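Local structure of GH26C (Muricauda sp. MAR_2010_75, 6Q78) at residues A[273-278]-A[318-323]; A[283-288]-A[325-330]; A[296-301]-A[314-319]; A[329-334]-A[365-370]. The protein probably hydrolyses internal beta-1,4-mannosidic bonds of mannan-type polysaccharides, as an endo-mannanase of glycoside hydrolase family 26. One frame throughout, in Å; residues are numbered along the deposited sequence.

Interaction 1. Residues A[273-278]-A[318-323]; sequences NRFFSE and KIVSDL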
# COMPACT_ATOMS: atom_id res chain seq x y z
N ASN A 273 -10.55 -7.26 5.18
CA ASN A 273 -10.52 -8.72 5.29
C ASN A 273 -11.91 -9.36 5.26
O ASN A 273 -12.06 -10.51 5.69
CB ASN A 273 -9.78 -9.15 6.56
CG ASN A 273 -10.57 -8.79 7.82
OD1 ASN A 273 -11.73 -8.39 7.72
ND2 ASN A 273 -9.98 -8.97 8.97
N ARG A 274 -12.90 -8.66 4.73
CA ARG A 274 -14.30 -9.06 4.84
C ARG A 274 -14.75 -9.86 3.62
O ARG A 274 -15.69 -9.52 2.91
CB ARG A 274 -15.19 -7.83 5.04
CG ARG A 274 -14.89 -7.14 6.38
CD ARG A 274 -15.58 -5.77 6.41
NE ARG A 274 -17.02 -5.96 6.39
CZ ARG A 274 -17.77 -6.09 7.48
NH1 ARG A 274 -17.22 -6.04 8.69
NH2 ARG A 274 -19.08 -6.26 7.36
N PHE A 275 -14.01 -10.95 3.37
CA PHE A 275 -14.36 -11.88 2.32
C PHE A 275 -13.82 -13.26 2.69
O PHE A 275 -12.83 -13.39 3.41
CB PHE A 275 -13.78 -11.42 0.96
CG PHE A 275 -12.28 -11.41 0.92
CD1 PHE A 275 -11.55 -12.52 0.48
CD2 PHE A 275 -11.59 -10.27 1.31
CE1 PHE A 275 -10.16 -12.49 0.42
CE2 PHE A 275 -10.19 -10.26 1.27
CZ PHE A 275 -9.48 -11.37 0.84
N PHE A 276 -14.49 -14.28 2.16
CA PHE A 276 -14.10 -15.67 2.36
C PHE A 276 -14.03 -16.44 1.06
O PHE A 276 -13.85 -17.67 1.10
CB PHE A 276 -15.12 -16.39 3.25
CG PHE A 276 -15.15 -15.90 4.65
CD1 PHE A 276 -14.33 -16.47 5.61
CD2 PHE A 276 -16.00 -14.87 5.02
CE1 PHE A 276 -14.35 -16.03 6.90
CE2 PHE A 276 -16.02 -14.42 6.32
CZ PHE A 276 -15.20 -15.01 7.26
N SER A 277 -14.20 -15.78 -0.08
CA SER A 277 -14.25 -16.46 -1.36
C SER A 277 -13.71 -15.55 -2.46
O SER A 277 -13.64 -14.32 -2.32
CB SER A 277 -15.69 -16.84 -1.69
OG SER A 277 -16.47 -15.68 -1.89
N GLU A 278 -13.34 -16.18 -3.59
CA GLU A 278 -12.92 -15.40 -4.76
C GLU A 278 -14.03 -14.47 -5.23
O GLU A 278 -13.78 -13.31 -5.55
CB GLU A 278 -12.52 -16.34 -5.90
CG GLU A 278 -11.30 -17.16 -5.64
CD GLU A 278 -10.94 -18.10 -6.80
OE1 GLU A 278 -11.60 -18.07 -7.86
OE2 GLU A 278 -9.97 -18.87 -6.61
N LYS A 318 -4.57 -16.64 0.60
CA LYS A 318 -4.43 -17.64 -0.45
C LYS A 318 -5.38 -17.36 -1.60
O LYS A 318 -5.05 -17.60 -2.77
CB LYS A 318 -4.65 -19.05 0.12
CG LYS A 318 -4.50 -20.16 -0.93
CD LYS A 318 -3.05 -20.26 -1.42
CE LYS A 318 -2.88 -21.53 -2.30
NZ LYS A 318 -1.55 -21.54 -2.99
N ILE A 319 -6.58 -16.85 -1.28
CA ILE A 319 -7.50 -16.44 -2.33
C ILE A 319 -6.86 -15.36 -3.19
O ILE A 319 -6.92 -15.40 -4.43
CB ILE A 319 -8.81 -15.91 -1.72
CG1 ILE A 319 -9.65 -17.06 -1.13
CG2 ILE A 319 -9.59 -15.12 -2.73
CD1 ILE A 319 -10.80 -16.54 -0.27
N VAL A 320 -6.34 -14.31 -2.55
CA VAL A 320 -5.65 -13.25 -3.29
C VAL A 320 -4.51 -13.83 -4.10
O VAL A 320 -4.32 -13.49 -5.28
CB VAL A 320 -5.16 -12.15 -2.32
CG1 VAL A 320 -4.43 -10.99 -3.06
CG2 VAL A 320 -6.36 -11.61 -1.49
N SER A 321 -3.68 -14.66 -3.46
CA SER A 321 -2.52 -15.23 -4.14
C SER A 321 -2.93 -16.09 -5.33
O SER A 321 -2.31 -16.04 -6.40
CB SER A 321 -1.69 -16.02 -3.13
OG SER A 321 -0.64 -16.75 -3.73
N ASP A 322 -4.00 -16.89 -5.18
CA ASP A 322 -4.48 -17.71 -6.29
C ASP A 322 -4.96 -16.84 -7.45
O ASP A 322 -4.69 -17.15 -8.63
CB ASP A 322 -5.63 -18.62 -5.87
CG ASP A 322 -5.17 -19.83 -5.07
OD1 ASP A 322 -3.96 -20.16 -5.09
OD2 ASP A 322 -6.07 -20.49 -4.46
N LEU A 323 -5.70 -15.77 -7.16
CA LEU A 323 -6.18 -14.91 -8.23
C LEU A 323 -5.04 -14.20 -8.92
O LEU A 323 -5.05 -14.03 -10.15
CB LEU A 323 -7.16 -13.89 -7.68
CG LEU A 323 -8.54 -14.42 -7.34
CD1 LEU A 323 -9.28 -13.29 -6.60
CD2 LEU A 323 -9.29 -14.84 -8.61
O HOH W 1 -8.52 -19.54 -4.14
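E278, the first residue of helix 278-281, brings its CA to 6.0 Å from the CA of I319 on helix 306-327, and no hydrogen bond joins the two backbones. I319 fills the approach with both branches. Its CD1 presses on the main chain, 3.5 Å from S277 N and as near to F276 C, while its CG2 rests on CA and CG of E278. F275 has CG between its backbone N and carbonyl carbon (chi1 65°). Its ring meets the helix obliquely, CE1 lying 4.1 Å from I319 CG2 and CZ 3.9 Å from V320 CG2. The extended chain of E278 passes over L323, with OE1 4.0 Å from L323 CD2. E278 OE2 accepts from a water at 2.9 Å that also donates to D322 OD2 at 2.6 Å, which is likely to ease the repulsion between the two carboxylates; K318 NZ, one turn back, adds a salt bridge to D322 OD1. N-cap S277 caps helix 278-281 with OG on E280 N, and Y281 of that helix stacks edge-to-face with F275 and touches V320 and L323. M296 of strand 293-298 touches F275, and M294 touches V320 and L323, so the loop and both helices pack against that strand.

Interaction 2. Residues A[283-288]-A[325-330]; sequences ARYPGD and EERVKI
R327 and K329 flank V328, whose positive phi (55°) belongs to the Schellman motif at the C-terminal end of helix 306-327, and both side chains reach the loop 283-288 that leads toward strand 293-298. R327 is extended from CG to NE and crosses D288 at about a right angle. R327 NH1 donates to D288 OD1 over 2.9 Å, with an N-H...O angle of 147°; that oxygen lies near the guanidinium plane and is met on its syn side, the donor tilted out of the carboxylate plane, and the two flat groups stand 84° apart. The same OD1 accepts from Y285 OH at 2.7 Å through its anti lone pair. The tyrosine ring slides past the arginine, CE2 lying 3.6 Å from R327 NH1, and also makes an edge-to-face stack with F269. The K329 chain bends at chi2 and then runs out extended; its NZ donates to a lone pair of D288 O over 2.8 Å and also to V291 O, while its CE passes 3.7 Å from Y285 OH. An alanine at D288 would probably leave the R327 guanidinium without its counter-charge and the Y285 hydroxyl without its acceptor. With two donors on one oxygen and the K329 ammonium nearby, the D288 carboxylate is likely to be stabilised in its ionised form, while the buried ammonium is partly satisfied by two main-chain carbonyls.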
# COMPACT_ATOMS: atom_id res chain seq x y z
N ALA A 283 -16.03 -8.84 -5.87
CA ALA A 283 -17.32 -8.15 -5.96
C ALA A 283 -17.21 -6.74 -6.56
O ALA A 283 -17.99 -6.37 -7.45
CB ALA A 283 -18.03 -8.13 -4.60
N ARG A 284 -16.26 -5.93 -6.07
CA ARG A 284 -16.09 -4.56 -6.56
C ARG A 284 -14.79 -4.39 -7.34
O ARG A 284 -14.30 -3.27 -7.47
CB ARG A 284 -16.18 -3.55 -5.41
CG ARG A 284 -17.56 -3.54 -4.80
CD ARG A 284 -17.76 -2.58 -3.59
NE ARG A 284 -19.17 -2.69 -3.22
CZ ARG A 284 -20.02 -1.69 -3.06
NH1 ARG A 284 -19.60 -0.43 -3.16
NH2 ARG A 284 -21.30 -1.95 -2.80
N TYR A 285 -14.22 -5.49 -7.84
CA TYR A 285 -12.99 -5.43 -8.62
C TYR A 285 -13.26 -4.81 -9.98
O TYR A 285 -14.23 -5.18 -10.66
CB TYR A 285 -12.47 -6.86 -8.76
CG TYR A 285 -11.21 -7.05 -9.58
CD1 TYR A 285 -9.96 -6.72 -9.06
CD2 TYR A 285 -11.28 -7.61 -10.85
CE1 TYR A 285 -8.80 -6.93 -9.82
CE2 TYR A 285 -10.15 -7.82 -11.61
CZ TYR A 285 -8.91 -7.47 -11.09
OH TYR A 285 -7.76 -7.70 -11.84
N PRO A 286 -12.47 -3.81 -10.38
CA PRO A 286 -12.77 -3.07 -11.60
C PRO A 286 -12.26 -3.71 -12.88
O PRO A 286 -12.53 -3.17 -13.96
CB PRO A 286 -12.08 -1.72 -11.37
CG PRO A 286 -10.89 -2.09 -10.53
CD PRO A 286 -11.43 -3.14 -9.57
N GLY A 287 -11.58 -4.84 -12.81
CA GLY A 287 -11.17 -5.47 -14.05
C GLY A 287 -9.68 -5.61 -14.17
O GLY A 287 -8.93 -4.77 -13.68
N ASP A 288 -9.25 -6.65 -14.90
CA ASP A 288 -7.82 -6.92 -15.06
C ASP A 288 -7.11 -5.80 -15.81
O ASP A 288 -5.89 -5.66 -15.67
CB ASP A 288 -7.62 -8.23 -15.84
CG ASP A 288 -8.02 -9.48 -15.06
OD1 ASP A 288 -8.17 -9.44 -13.82
OD2 ASP A 288 -8.18 -10.55 -15.72
N GLU A 325 -2.00 -15.36 -9.28
CA GLU A 325 -1.38 -16.34 -10.17
C GLU A 325 -2.20 -16.50 -11.45
O GLU A 325 -1.66 -16.50 -12.56
CB GLU A 325 -1.23 -17.66 -9.44
CG GLU A 325 -0.11 -17.68 -8.42
CD GLU A 325 0.40 -19.08 -8.14
OE1 GLU A 325 1.13 -19.64 -8.99
OE2 GLU A 325 0.06 -19.62 -7.07
N GLU A 326 -3.52 -16.59 -11.32
CA GLU A 326 -4.36 -16.83 -12.50
C GLU A 326 -4.36 -15.63 -13.45
O GLU A 326 -4.37 -15.82 -14.68
CB GLU A 326 -5.77 -17.20 -12.05
CG GLU A 326 -5.85 -18.63 -11.56
CD GLU A 326 -7.17 -18.94 -10.91
OE1 GLU A 326 -7.27 -20.01 -10.26
OE2 GLU A 326 -8.10 -18.11 -11.05
N ARG A 327 -4.34 -14.41 -12.92
CA ARG A 327 -4.53 -13.20 -13.72
C ARG A 327 -3.22 -12.47 -14.00
O ARG A 327 -3.23 -11.40 -14.60
CB ARG A 327 -5.54 -12.27 -13.06
CG ARG A 327 -6.96 -12.88 -13.11
CD ARG A 327 -7.80 -12.44 -11.96
NE ARG A 327 -9.10 -13.11 -11.99
CZ ARG A 327 -10.23 -12.53 -12.38
NH1 ARG A 327 -10.23 -11.27 -12.79
NH2 ARG A 327 -11.38 -13.21 -12.36
N VAL A 328 -2.08 -13.08 -13.65
CA VAL A 328 -0.76 -12.48 -13.83
C VAL A 328 -0.68 -11.11 -13.16
O VAL A 328 -0.30 -10.12 -13.79
CB VAL A 328 -0.31 -12.46 -15.31
CG1 VAL A 328 1.17 -12.25 -15.40
CG2 VAL A 328 -0.73 -13.76 -16.01
N LYS A 329 -1.05 -11.07 -11.89
CA LYS A 329 -0.95 -9.90 -11.02
C LYS A 329 0.08 -10.18 -9.93
O LYS A 329 0.57 -11.31 -9.79
CB LYS A 329 -2.29 -9.57 -10.36
CG LYS A 329 -3.48 -9.38 -11.33
CD LYS A 329 -3.13 -8.36 -12.39
CE LYS A 329 -4.34 -8.06 -13.27
NZ LYS A 329 -3.94 -7.23 -14.43
N ILE A 330 0.39 -9.15 -9.15
CA ILE A 330 1.22 -9.31 -7.95
C ILE A 330 0.28 -9.32 -6.75
O ILE A 330 -0.54 -8.39 -6.59
CB ILE A 330 2.19 -8.13 -7.83
CG1 ILE A 330 3.18 -8.15 -9.01
CG2 ILE A 330 2.98 -8.18 -6.50
CD1 ILE A 330 3.67 -6.73 -9.33

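Interaction 3. Residues A[296-301]-A[314-319]; sequences MDNYGD and NQKLKI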
# COMPACT_ATOMS: atom_id res chain seq x y z
N MET A 296 -4.83 -7.03 0.03
CA MET A 296 -5.84 -6.95 1.08
C MET A 296 -5.15 -6.40 2.32
O MET A 296 -3.93 -6.56 2.49
CB MET A 296 -6.48 -8.31 1.42
CG MET A 296 -5.45 -9.26 2.04
SD MET A 296 -6.20 -10.82 2.56
CE MET A 296 -7.43 -10.24 3.78
N ASP A 297 -5.93 -5.74 3.17
CA ASP A 297 -5.49 -5.31 4.49
C ASP A 297 -6.06 -6.27 5.53
O ASP A 297 -7.21 -6.71 5.44
CB ASP A 297 -5.95 -3.89 4.79
CG ASP A 297 -5.33 -2.87 3.84
OD1 ASP A 297 -4.44 -3.28 3.08
OD2 ASP A 297 -5.69 -1.69 3.91
N ASN A 298 -5.25 -6.61 6.53
CA ASN A 298 -5.76 -7.51 7.57
C ASN A 298 -5.10 -7.22 8.91
O ASN A 298 -3.96 -7.65 9.15
CB ASN A 298 -5.58 -8.96 7.17
CG ASN A 298 -6.51 -9.89 7.95
OD1 ASN A 298 -7.08 -9.49 8.97
ND2 ASN A 298 -6.67 -11.15 7.47
N TYR A 299 -5.83 -6.54 9.78
CA TYR A 299 -5.50 -6.47 11.20
C TYR A 299 -6.42 -7.37 12.03
O TYR A 299 -5.96 -7.96 13.01
CB TYR A 299 -5.69 -5.04 11.72
CG TYR A 299 -4.85 -4.00 10.98
CD1 TYR A 299 -5.32 -3.40 9.80
CD2 TYR A 299 -3.57 -3.68 11.42
CE1 TYR A 299 -4.54 -2.42 9.15
CE2 TYR A 299 -2.79 -2.77 10.76
CZ TYR A 299 -3.30 -2.13 9.64
OH TYR A 299 -2.50 -1.19 8.99
N GLY A 300 -7.68 -7.49 11.63
CA GLY A 300 -8.65 -8.14 12.50
C GLY A 300 -8.35 -9.60 12.79
O GLY A 300 -8.55 -10.07 13.92
N ASP A 301 -7.84 -10.35 11.79
CA ASP A 301 -7.59 -11.76 12.05
C ASP A 301 -6.37 -11.99 12.92
O ASP A 301 -6.20 -13.09 13.45
CB ASP A 301 -7.50 -12.54 10.75
CG ASP A 301 -8.83 -12.58 10.01
OD1 ASP A 301 -9.89 -12.66 10.67
OD2 ASP A 301 -8.80 -12.52 8.75
N ASN A 314 -4.58 -16.71 6.59
CA ASN A 314 -3.93 -17.47 5.52
C ASN A 314 -4.91 -17.83 4.41
O ASN A 314 -4.56 -17.75 3.21
CB ASN A 314 -3.31 -18.72 6.12
CG ASN A 314 -2.61 -19.58 5.08
OD1 ASN A 314 -3.06 -20.70 4.79
ND2 ASN A 314 -1.51 -19.07 4.52
N GLN A 315 -6.12 -18.25 4.76
CA GLN A 315 -7.11 -18.61 3.75
C GLN A 315 -7.46 -17.42 2.87
O GLN A 315 -7.64 -17.56 1.65
CB GLN A 315 -8.37 -19.17 4.43
CG GLN A 315 -8.13 -20.55 5.02
CD GLN A 315 -9.21 -21.02 5.95
OE1 GLN A 315 -10.13 -20.27 6.28
NE2 GLN A 315 -9.11 -22.26 6.40
N LYS A 316 -7.62 -16.24 3.48
CA LYS A 316 -7.97 -15.09 2.67
C LYS A 316 -6.80 -14.68 1.79
O LYS A 316 -6.99 -14.37 0.60
CB LYS A 316 -8.44 -13.96 3.59
CG LYS A 316 -9.75 -14.27 4.33
CD LYS A 316 -9.96 -13.25 5.45
CE LYS A 316 -11.16 -13.62 6.33
NZ LYS A 316 -11.28 -12.54 7.39
N LEU A 317 -5.57 -14.70 2.33
CA LEU A 317 -4.42 -14.35 1.50
C LEU A 317 -4.21 -15.35 0.37
O LEU A 317 -3.71 -14.97 -0.70
CB LEU A 317 -3.16 -14.17 2.36
CG LEU A 317 -1.99 -13.39 1.73
CD1 LEU A 317 -2.44 -12.02 1.26
CD2 LEU A 317 -0.85 -13.26 2.73
N LYS A 318 -4.57 -16.64 0.60
CA LYS A 318 -4.43 -17.64 -0.45
C LYS A 318 -5.38 -17.36 -1.60
O LYS A 318 -5.05 -17.60 -2.77
CB LYS A 318 -4.65 -19.05 0.12
CG LYS A 318 -4.50 -20.16 -0.93
CD LYS A 318 -3.05 -20.26 -1.42
CE LYS A 318 -2.88 -21.53 -2.30
NZ LYS A 318 -1.55 -21.54 -2.99
N ILE A 319 -6.58 -16.85 -1.28
CA ILE A 319 -7.50 -16.44 -2.33
C ILE A 319 -6.86 -15.36 -3.19
O ILE A 319 -6.92 -15.40 -4.43
CB ILE A 319 -8.81 -15.91 -1.72
CG1 ILE A 319 -9.65 -17.06 -1.13
CG2 ILE A 319 -9.59 -15.12 -2.73
CD1 ILE A 319 -10.80 -16.54 -0.27
O HOH W 2 -13.04 -12.82 9.67
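M296 lies against helix 306-327 at the close-packed, apolar end of this contact, where K316 and L317 receive it. The side chain leaves the strand with CG between backbone N and carbonyl carbon and bends at chi3 (-60°), which brings CE to 3.9 Å from K316 CB. M296 SD sits 3.9 Å from L317 N, and M296 CG is 4.2 Å from L317 CD1. Strand 293-298 and helix 306-327 are the first two elements of a beta-alpha-beta unit completed by strand 330-336, a building block of the TIM barrel; here the short strand and helix segments run antiparallel, at 172°, their axes 10.0 Å apart. The other end is polar and takes in one water, though its residues are buried too. K316 stretches out beyond CG and meets D301 tip to tip, NZ donating to the syn lone pair of D301 OD2 over 2.8 Å in a salt bridge. A water accepts from K316 NZ at 2.9 Å and makes only a weak bond to D301 OD1. N298 steadies the carboxylate: its ND2 donates to the anti side of D301 OD2 at 2.8 Å, while its OD1 takes D301 N at 3.0 Å, an Asx motif that pins the turn after the strand. Around this end R312 forms a salt bridge with D301 OD1, N273 O accepts from K316 NZ, and F276 offers K316 a cation-pi contact.

Interaction 4. Residues A[329-334]-A[365-370]; sequences KIASLT and VKIGFT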
# COMPACT_ATOMS: atom_id res chain seq x y z
N LYS A 329 -1.05 -11.07 -11.89
CA LYS A 329 -0.95 -9.90 -11.02
C LYS A 329 0.08 -10.18 -9.93
O LYS A 329 0.57 -11.31 -9.79
CB LYS A 329 -2.29 -9.57 -10.36
CG LYS A 329 -3.48 -9.38 -11.33
CD LYS A 329 -3.13 -8.36 -12.39
CE LYS A 329 -4.34 -8.06 -13.27
NZ LYS A 329 -3.94 -7.23 -14.43
N ILE A 330 0.39 -9.15 -9.15
CA ILE A 330 1.22 -9.31 -7.95
C ILE A 330 0.28 -9.32 -6.75
O ILE A 330 -0.54 -8.39 -6.59
CB ILE A 330 2.19 -8.13 -7.83
CG1 ILE A 330 3.18 -8.15 -9.01
CG2 ILE A 330 2.98 -8.18 -6.50
CD1 ILE A 330 3.67 -6.73 -9.33
N ALA A 331 0.39 -10.34 -5.89
CA ALA A 331 -0.42 -10.34 -4.67
C ALA A 331 0.33 -9.68 -3.51
O ALA A 331 1.57 -9.62 -3.50
CB ALA A 331 -0.83 -11.77 -4.29
N SER A 332 -0.44 -9.17 -2.53
CA SER A 332 0.19 -8.50 -1.39
C SER A 332 -0.75 -8.44 -0.21
O SER A 332 -1.96 -8.32 -0.38
CB SER A 332 0.64 -7.06 -1.75
OG SER A 332 0.94 -6.29 -0.58
N LEU A 333 -0.18 -8.55 1.00
CA LEU A 333 -0.88 -8.13 2.21
C LEU A 333 -0.46 -6.67 2.41
O LEU A 333 0.58 -6.36 3.00
CB LEU A 333 -0.50 -9.02 3.39
CG LEU A 333 -1.16 -8.67 4.75
CD1 LEU A 333 -2.70 -8.81 4.66
CD2 LEU A 333 -0.59 -9.65 5.83
N THR A 334 -1.29 -5.75 1.92
CA THR A 334 -0.88 -4.34 1.80
C THR A 334 -0.85 -3.58 3.14
O THR A 334 -0.18 -2.55 3.22
CB THR A 334 -1.71 -3.60 0.73
OG1 THR A 334 -3.09 -3.94 0.86
CG2 THR A 334 -1.28 -3.99 -0.64
N VAL A 365 1.30 -19.67 -0.38
CA VAL A 365 0.97 -18.27 -0.67
C VAL A 365 2.17 -17.61 -1.36
O VAL A 365 3.33 -17.84 -0.99
CB VAL A 365 0.59 -17.55 0.64
CG1 VAL A 365 0.55 -16.01 0.47
CG2 VAL A 365 -0.76 -18.05 1.19
N LYS A 366 1.89 -16.81 -2.39
CA LYS A 366 2.90 -16.05 -3.13
C LYS A 366 2.51 -14.58 -3.10
O LYS A 366 1.52 -14.18 -3.73
CB LYS A 366 3.01 -16.54 -4.57
CG LYS A 366 3.52 -17.96 -4.71
CD LYS A 366 3.56 -18.38 -6.18
CE LYS A 366 3.96 -19.83 -6.30
NZ LYS A 366 3.81 -20.29 -7.71
N ILE A 367 3.30 -13.75 -2.39
CA ILE A 367 3.03 -12.32 -2.31
C ILE A 367 4.32 -11.57 -2.58
O ILE A 367 5.40 -12.04 -2.23
CB ILE A 367 2.47 -11.89 -0.94
CG1 ILE A 367 3.35 -12.42 0.20
CG2 ILE A 367 0.99 -12.31 -0.76
CD1 ILE A 367 3.21 -11.62 1.50
N GLY A 368 4.20 -10.39 -3.19
CA GLY A 368 5.40 -9.60 -3.47
C GLY A 368 5.86 -8.82 -2.27
O GLY A 368 7.06 -8.59 -2.10
N PHE A 369 4.93 -8.41 -1.41
CA PHE A 369 5.31 -7.57 -0.28
C PHE A 369 4.22 -7.56 0.77
O PHE A 369 3.06 -7.87 0.50
CB PHE A 369 5.67 -6.13 -0.71
CG PHE A 369 4.51 -5.34 -1.23
CD1 PHE A 369 4.21 -5.35 -2.56
CD2 PHE A 369 3.75 -4.55 -0.38
CE1 PHE A 369 3.13 -4.56 -3.06
CE2 PHE A 369 2.70 -3.74 -0.87
CZ PHE A 369 2.41 -3.75 -2.21
N THR A 370 4.63 -7.22 2.00
CA THR A 370 3.69 -6.86 3.04
C THR A 370 4.18 -5.60 3.72
O THR A 370 5.37 -5.29 3.68
CB THR A 370 3.42 -8.02 3.99
OG1 THR A 370 2.33 -7.64 4.86
CG2 THR A 370 4.64 -8.32 4.80
O HOH W 3 2.33 -12.46 -6.66
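F369 turns one face of its ring to S332, whose OG lies above it toward the rim. From CB, chi1 of 67° sets CG between the backbone N and carbonyl carbon, 3.8 Å from S332 OG. Farther out CD2 and CE2 come nearer to that oxygen, CE2 to 3.1 Å. S332 CB stands over the same face, 3.8 Å from the ring centroid and 12° off the normal, a CH-pi contact, and CD1, CE1 and CZ lie under both CB and OG of S332. At the tip CZ and CE2 also meet the T334 methyl CG2 obliquely at 4.0 Å. S332 OG donates to F369 O over 2.9 Å, from above the carbonyl plane. An alanine at F369 would probably open a gap beside S332 and T334 CG2, leaving S332 CB without its CH-pi ring. Main-chain G368 N donates to A331 O at 2.8 Å, nearly straight, and T370 OG1 to a lone pair of L333 O at 2.9 Å. L333 and T370 lie side by side on the face covered by L360 of helix 351-361, opposite S332 and F369. Parallel neighbours with helices packed on one face are typical of the TIM barrel, here strands 330-336 and 369-372.

From the N terminus, interaction 1 opens first, in the loop after strand 265-269; interaction 2 opens at 283-288 and interaction 3 at 296-301. Helix 306-327 and the turn after it then close all three: interaction 3 on 314-319, interaction 1 on 318-323 and interaction 2 on 325-330. Interactions 1 and 2 therefore cross, whereas interaction 3 falls within the span of interaction 2 and ends on the stretch where interaction 1 ends, sharing K318 and I319. Interaction 4 begins where interaction 2 finishes, at K329 and I330, and closes a separate loop at 365-370. Together they tie one barrel helix to the preceding loops and strand 293-298, then join strand 330-336 to strand 369-372.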